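Local coordinates for protein malic enzyme (Entamoeba histolytica, PDB 3NV9) that catalyses the oxidative decarboxylation of malate to pyruvate with a nicotinamide cofactor and activates metronidazole, working as an entangled dimer, at the interface of chains A and B. Numbering follows the deposited sequence. Chains: chain A/B, Malic enzyme.

The interface of chains A and B. Residues chain A 48-50, 92, 125, 131-132; chain B 48-50.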
loop_
_atom_site.group_PDB
_atom_site.type_symbol
_atom_site.label_atom_id
_atom_site.label_comp_id
_atom_site.label_asym_id
_atom_site.label_seq_id
_atom_site.Cartn_x
_atom_site.Cartn_y
_atom_site.Cartn_z
ATOM N N GLN A 48 -2.159 -8.617 -3.006
ATOM C CA GLN A 48 -3.138 -7.848 -3.709
ATOM C C GLN A 48 -3.968 -7.074 -2.708
ATOM O O GLN A 48 -3.902 -7.282 -1.519
ATOM C CB GLN A 48 -4.014 -8.773 -4.543
ATOM C CG GLN A 48 -4.767 -9.822 -3.707
ATOM C CD GLN A 48 -5.875 -10.553 -4.485
ATOM O OE1 GLN A 48 -6.459 -10.032 -5.449
ATOM N NE2 GLN A 48 -6.113 -11.797 -4.093
ATOM N N ILE A 49 -4.763 -6.149 -3.193
ATOM C CA ILE A 49 -5.669 -5.457 -2.320
ATOM C C ILE A 49 -7.033 -6.138 -2.422
ATOM O O ILE A 49 -7.359 -6.719 -3.429
ATOM C CB ILE A 49 -5.709 -3.953 -2.675
ATOM C CG1 ILE A 49 -4.634 -3.181 -1.902
ATOM C CG2 ILE A 49 -7.035 -3.337 -2.253
ATOM C CD1 ILE A 49 -3.227 -3.590 -2.163
ATOM N N MET A 50 -7.828 -6.085 -1.368
ATOM C CA MET A 50 -9.174 -6.680 -1.416
ATOM C C MET A 50 -10.125 -5.890 -0.503
ATOM O O MET A 50 -9.691 -5.393 0.524
ATOM C CB MET A 50 -9.033 -8.116 -0.926
ATOM C CG MET A 50 -10.204 -8.999 -1.120
ATOM S SD MET A 50 -10.510 -9.438 -2.858
ATOM C CE MET A 50 -9.018 -10.424 -3.064
ATOM N N PHE A 92 -2.254 -1.036 9.505
ATOM C CA PHE A 92 -1.522 -0.835 8.206
ATOM C C PHE A 92 -0.050 -0.588 8.482
ATOM O O PHE A 92 0.313 0.383 9.199
ATOM C CB PHE A 92 -2.126 0.357 7.398
ATOM C CG PHE A 92 -1.835 0.352 5.892
ATOM C CD1 PHE A 92 -1.603 -0.853 5.179
ATOM C CD2 PHE A 92 -1.901 1.551 5.166
ATOM C CE1 PHE A 92 -1.389 -0.848 3.766
ATOM C CE2 PHE A 92 -1.687 1.586 3.761
ATOM C CZ PHE A 92 -1.415 0.381 3.056
ATOM N N LYS A 125 0.713 -10.559 6.621
ATOM C CA LYS A 125 -0.698 -10.877 6.529
ATOM C C LYS A 125 -0.950 -12.306 6.990
ATOM O O LYS A 125 -1.782 -12.519 7.846
ATOM C CB LYS A 125 -1.242 -10.669 5.121
ATOM C CG LYS A 125 -2.738 -10.981 5.048
ATOM C CD LYS A 125 -3.576 -9.948 5.765
ATOM C CE LYS A 125 -5.033 -10.129 5.403
ATOM N NZ LYS A 125 -5.822 -8.979 5.890
ATOM N N ASP A 131 -2.132 -5.843 7.794
ATOM C CA ASP A 131 -2.147 -5.358 6.361
ATOM C C ASP A 131 -0.872 -4.561 6.069
ATOM O O ASP A 131 -0.550 -3.666 6.793
ATOM C CB ASP A 131 -3.402 -4.556 6.066
ATOM C CG ASP A 131 -4.656 -5.419 6.192
ATOM O OD1 ASP A 131 -4.778 -6.412 5.448
ATOM O OD2 ASP A 131 -5.512 -5.120 7.046
ATOM N N ALA A 132 -0.104 -4.914 5.055
ATOM C CA ALA A 132 1.207 -4.283 4.879
ATOM C C ALA A 132 1.517 -4.208 3.384
ATOM O O ALA A 132 1.049 -5.048 2.614
ATOM C CB ALA A 132 2.224 -5.033 5.590
ATOM N N GLN B 48 -8.021 -4.223 2.448
ATOM C CA GLN B 48 -7.088 -5.062 3.235
ATOM C C GLN B 48 -6.132 -5.640 2.213
ATOM O O GLN B 48 -6.416 -5.598 1.028
ATOM C CB GLN B 48 -7.854 -6.213 3.931
ATOM C CG GLN B 48 -8.326 -7.363 2.999
ATOM C CD GLN B 48 -9.010 -8.498 3.779
ATOM O OE1 GLN B 48 -8.614 -8.809 4.892
ATOM N NE2 GLN B 48 -10.054 -9.066 3.226
ATOM N N ILE B 49 -4.996 -6.144 2.649
ATOM C CA ILE B 49 -4.095 -6.797 1.730
ATOM C C ILE B 49 -4.355 -8.321 1.793
ATOM O O ILE B 49 -4.637 -8.847 2.871
ATOM C CB ILE B 49 -2.647 -6.515 2.136
ATOM C CG1 ILE B 49 -2.133 -5.245 1.468
ATOM C CG2 ILE B 49 -1.787 -7.596 1.602
ATOM C CD1 ILE B 49 -2.682 -4.004 2.014
ATOM N N MET B 50 -4.217 -9.031 0.673
ATOM C CA MET B 50 -4.384 -10.501 0.668
ATOM C C MET B 50 -3.289 -11.197 -0.152
ATOM O O MET B 50 -2.856 -10.627 -1.138
ATOM C CB MET B 50 -5.758 -10.795 0.033
ATOM C CG MET B 50 -6.246 -12.184 0.239
ATOM S SD MET B 50 -6.732 -12.570 1.964
ATOM C CE MET B 50 -8.104 -11.403 1.955
#
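A:Gln48 and B:Met50 face each other where strand 47-51 of one subunit runs antiparallel to its copy in the other, building a small intersubunit sheet on the dimer two-fold, where A:Ile49 pairs with B:Ile49. Backbone bonds join the strands: A:Gln48 N donates to B:Met50 O and B:Met50 N returns a bond to A:Gln48 O, both 2.8 Å. A:Met50 and B:Gln48 exchange the equivalent pair.

The edge of the chain B strand turned away from the chain A strand 47-51 is capped by charged groups of chain A. OD1 of the A:Asp131 carboxylate accepts the backbone N of B:Ile49 at 2.8 Å, the N-H arriving from above the carboxylate plane. The amine NZ of A:Lys125 comes from the other side, closer to the plane and on the syn side, and meets the same oxygen at 2.8 Å in a salt bridge, so OD1 is gripped by two donors from opposite faces of its plane. A short acidic side chain suits a strand edge whose N-H needs an acceptor. The long lysine, with CG anti to the backbone N (chi1 -179°) and a bend at chi2, reaches from helix 114-128 past the carbonyl of B:Ile49; its NZ also donates to the amide OE1 of B:Gln48 at 3.0 Å, the two side chains crossing nearly at right angles.

Carbon contacts fill in around these bonds. A:Gln48 and B:Met50 lie alongside each other, the aliphatic CG of the glutamine offering a carbon surface 4.0 Å from CB of the methionine. Branched B:Ile49, a residue type suited to strands, packs against a backbone carbonyl, its CG1 3.4 Å from A:Ala132 O. Its apolar partner is A:Phe92, which it crosses at about a right angle, the tip methyl CD1 of B:Ile49 approaching ring carbon CE1 of A:Phe92 at 3.8 Å.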